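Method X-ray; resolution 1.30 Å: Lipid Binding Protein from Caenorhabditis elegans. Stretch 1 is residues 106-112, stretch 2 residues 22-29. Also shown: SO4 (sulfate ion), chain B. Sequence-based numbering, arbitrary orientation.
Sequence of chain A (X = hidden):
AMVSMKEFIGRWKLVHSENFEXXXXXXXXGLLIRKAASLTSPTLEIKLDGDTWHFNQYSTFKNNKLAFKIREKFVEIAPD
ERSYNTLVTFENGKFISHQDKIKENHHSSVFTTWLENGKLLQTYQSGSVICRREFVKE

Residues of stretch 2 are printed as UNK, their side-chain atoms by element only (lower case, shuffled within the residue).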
# COMPACT_ATOMS: atom_id res chain seq x y z
N HIS A 106 -11.75 10.03 -10.67
CA HIS A 106 -10.73 9.16 -10.09
C HIS A 106 -11.42 7.99 -9.38
O HIS A 106 -12.64 7.80 -9.49
CB HIS A 106 -9.81 9.98 -9.19
CG HIS A 106 -9.01 11.01 -9.93
ND1 HIS A 106 -8.11 11.85 -9.32
CD2 HIS A 106 -8.97 11.32 -11.25
CE1 HIS A 106 -7.56 12.64 -10.22
NE2 HIS A 106 -8.07 12.34 -11.40
N HIS A 107 -10.64 7.18 -8.68
CA HIS A 107 -11.15 5.99 -8.00
C HIS A 107 -10.55 5.96 -6.61
O HIS A 107 -9.36 6.23 -6.43
CB HIS A 107 -10.74 4.70 -8.73
CG HIS A 107 -11.25 4.63 -10.13
ND1 HIS A 107 -12.39 3.95 -10.46
CD2 HIS A 107 -10.79 5.17 -11.28
CE1 HIS A 107 -12.62 4.06 -11.76
NE2 HIS A 107 -11.66 4.80 -12.28
N SER A 108 -11.35 5.55 -5.63
CA SER A 108 -10.87 5.40 -4.28
C SER A 108 -10.41 3.97 -4.07
O SER A 108 -10.85 3.05 -4.77
CB SER A 108 -12.00 5.75 -3.29
OG SER A 108 -12.40 7.09 -3.43
N SER A 109 -9.55 3.78 -3.07
CA SER A 109 -9.01 2.47 -2.75
C SER A 109 -8.97 2.27 -1.24
O SER A 109 -8.95 3.23 -0.47
CB SER A 109 -7.58 2.28 -3.26
OG SER A 109 -7.52 2.25 -4.67
N VAL A 110 -8.96 1.00 -0.84
CA VAL A 110 -8.68 0.62 0.55
C VAL A 110 -7.51 -0.34 0.55
O VAL A 110 -7.53 -1.35 -0.16
CB VAL A 110 -9.89 -0.05 1.23
CG1 VAL A 110 -9.55 -0.43 2.67
CG2 VAL A 110 -11.06 0.89 1.21
N PHE A 111 -6.48 -0.02 1.34
CA PHE A 111 -5.30 -0.85 1.47
C PHE A 111 -5.27 -1.44 2.87
O PHE A 111 -5.48 -0.74 3.86
CB PHE A 111 -4.03 -0.04 1.26
CG PHE A 111 -4.04 0.78 0.00
CD1 PHE A 111 -4.17 0.19 -1.24
CD2 PHE A 111 -3.95 2.15 0.06
CE1 PHE A 111 -4.17 0.97 -2.41
CE2 PHE A 111 -3.95 2.92 -1.10
CZ PHE A 111 -4.05 2.33 -2.32
N THR A 112 -5.05 -2.75 2.97
CA THR A 112 -4.98 -3.41 4.26
C THR A 112 -3.65 -4.13 4.34
O THR A 112 -3.31 -4.85 3.41
CB THR A 112 -6.13 -4.40 4.42
OG1 THR A 112 -7.37 -3.72 4.18
CG2 THR A 112 -6.13 -4.98 5.84
N UNK A 22 -4.51 -5.74 -12.71
CA UNK A 22 -5.96 -5.50 -12.82
C UNK A 22 -6.41 -4.41 -11.86
O UNK A 22 -7.27 -3.59 -12.21
c UNK A 22 -6.71 -6.80 -12.56
o UNK A 22 -8.12 -6.51 -14.94
o UNK A 22 -6.83 -7.93 -16.03
c UNK A 22 -7.23 -7.39 -14.97
c UNK A 22 -6.59 -7.84 -13.66
N UNK A 23 -5.85 -4.38 -10.65
CA UNK A 23 -6.12 -3.29 -9.72
C UNK A 23 -5.66 -1.94 -10.28
O UNK A 23 -6.40 -0.95 -10.23
o UNK A 23 -5.20 1.20 -5.38
c UNK A 23 -6.44 -0.73 -6.07
c UNK A 23 -5.47 -3.58 -8.35
c UNK A 23 -4.17 -0.42 -6.76
c UNK A 23 -5.40 -2.35 -7.51
c UNK A 23 -5.28 0.02 -6.08
c UNK A 23 -6.50 -1.90 -6.80
c UNK A 23 -4.24 -1.59 -7.48
N UNK A 24 -4.46 -1.89 -10.83
CA UNK A 24 -3.98 -0.65 -11.42
C UNK A 24 -4.87 -0.21 -12.58
O UNK A 24 -5.16 0.99 -12.73
c UNK A 24 -1.52 -1.02 -10.75
c UNK A 24 -1.54 0.12 -9.74
c UNK A 24 -0.11 -1.19 -11.33
c UNK A 24 -2.54 -0.82 -11.87
N UNK A 25 -5.32 -1.16 -13.41
CA UNK A 25 -6.24 -0.81 -14.49
C UNK A 25 -7.51 -0.21 -13.92
O UNK A 25 -8.02 0.80 -14.41
n UNK A 25 -8.82 -4.20 -19.16
c UNK A 25 -6.55 -2.04 -15.34
c UNK A 25 -7.61 -3.05 -17.36
c UNK A 25 -8.58 -2.89 -18.51
c UNK A 25 -7.46 -1.78 -16.54
N UNK A 26 -8.05 -0.83 -12.86
CA UNK A 26 -9.30 -0.38 -12.28
C UNK A 26 -9.20 1.06 -11.78
O UNK A 26 -10.15 1.84 -11.92
c UNK A 26 -9.72 -1.34 -11.17
o UNK A 26 -13.30 -0.70 -10.79
c UNK A 26 -10.98 -0.97 -10.41
c UNK A 26 -12.22 -1.17 -11.22
o UNK A 26 -12.15 -1.80 -12.30
N UNK A 27 -8.05 1.44 -11.21
CA UNK A 27 -7.91 2.79 -10.65
C UNK A 27 -7.48 3.81 -11.70
O UNK A 27 -7.35 5.01 -11.38
c UNK A 27 -7.51 1.96 -8.29
c UNK A 27 -5.56 2.54 -9.76
c UNK A 27 -7.01 2.88 -9.41
c UNK A 27 -4.56 2.97 -8.71
N UNK A 28 -7.31 3.40 -12.95
CA UNK A 28 -7.11 4.33 -14.04
C UNK A 28 -5.69 4.44 -14.54
O UNK A 28 -5.41 5.38 -15.30
N UNK A 29 -4.81 3.52 -14.19
CA UNK A 29 -3.43 3.57 -14.67
C UNK A 29 -3.37 3.03 -16.09
O UNK A 29 -4.03 2.04 -16.42
c UNK A 29 -2.53 2.77 -13.73
c UNK A 29 -2.58 3.34 -12.33
c UNK A 29 -1.09 2.77 -14.27
S SO4 B . -15.01 5.02 -6.28
O1 SO4 B . -14.88 6.05 -5.25
O2 SO4 B . -16.24 4.27 -6.09
O3 SO4 B . -15.00 5.63 -7.60
O4 SO4 B . -13.84 4.14 -6.21
O HOH W 1 -12.98 1.89 -8.50
O HOH W 2 -7.80 7.02 -9.56

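Position 22 carries three side-chain carbons in a row, the third bearing two oxygens. This carboxylate lies out of reach of stretch 1, and the chain length makes it Glu22. At position 23 one carbon leads to a six-carbon ring bearing a single oxygen, a phenol, so the residue is Tyr23. Its chi1 is t, and although its CA-to-CB bond points sideways, the end of the side chain comes nearer to the strand. There Tyr23 OH lies 2.6 Å from Ser109 OG, a hydrogen bond between two hydroxyls, and 3.2 Å from Phe111 CE1, near the plane of the phenylalanine ring at its edge.

Position 24 has four carbons forked at the second, which identifies Leu24; it is buried but does not touch stretch 1. Position 25, with four carbons in a row ending in nitrogen, is Lys25, fully extended with all four chi angles t, exposed, and out of reach of stretch 1.

Position 26 again has three carbons, the third carrying two oxygens, and is Glu26. Its backbone O sits over one face of the His107 ring, 3.3 Å from His107 CE1. The carboxylate approaches the same histidine through water 1, which lies 2.9 Å from His107 ND1 and donates a weak bond of 3.5 Å to Glu26 OE2.

At position 27 four carbons fork at the first, with one arm two carbons long: Ile27. The shorter arm packs on the strand, with Ile27 CG2 3.6 Å from Ser109 OG, while the CB atoms of Ile27 and His107 are 4.2 Å apart. Position 28 has no side-chain atoms and is Gly28. Its phi of 104° would jam a CB against the preceding carbonyl O, so the backbone itself calls for glycine. It forms a Schellman motif, in which Gly28 N bonds Lys25 O at 3.1 Å and the N of position 29 bonds Leu24 O at 2.9 Å. That last position has one carbon carrying two more, and is Val29, out of reach of stretch 1.

The contact joins two polar sites at the last turn of the helix. His107 lies against the backbone carbonyls of Glu26 and Ile27, and water 2 ties the main chains together, donating to Ile27 O at 2.7 Å and accepting from His107 N at 3.0 Å. Deeper in, the tyrosine hydroxyl meets Ser109 OG beside the Phe111 ring, with Phe111 CE1 4.0 Å from Tyr23 CZ adding apolar packing to the hydroxyl pair.

Stretch 2 22-29: EYLKEIGV
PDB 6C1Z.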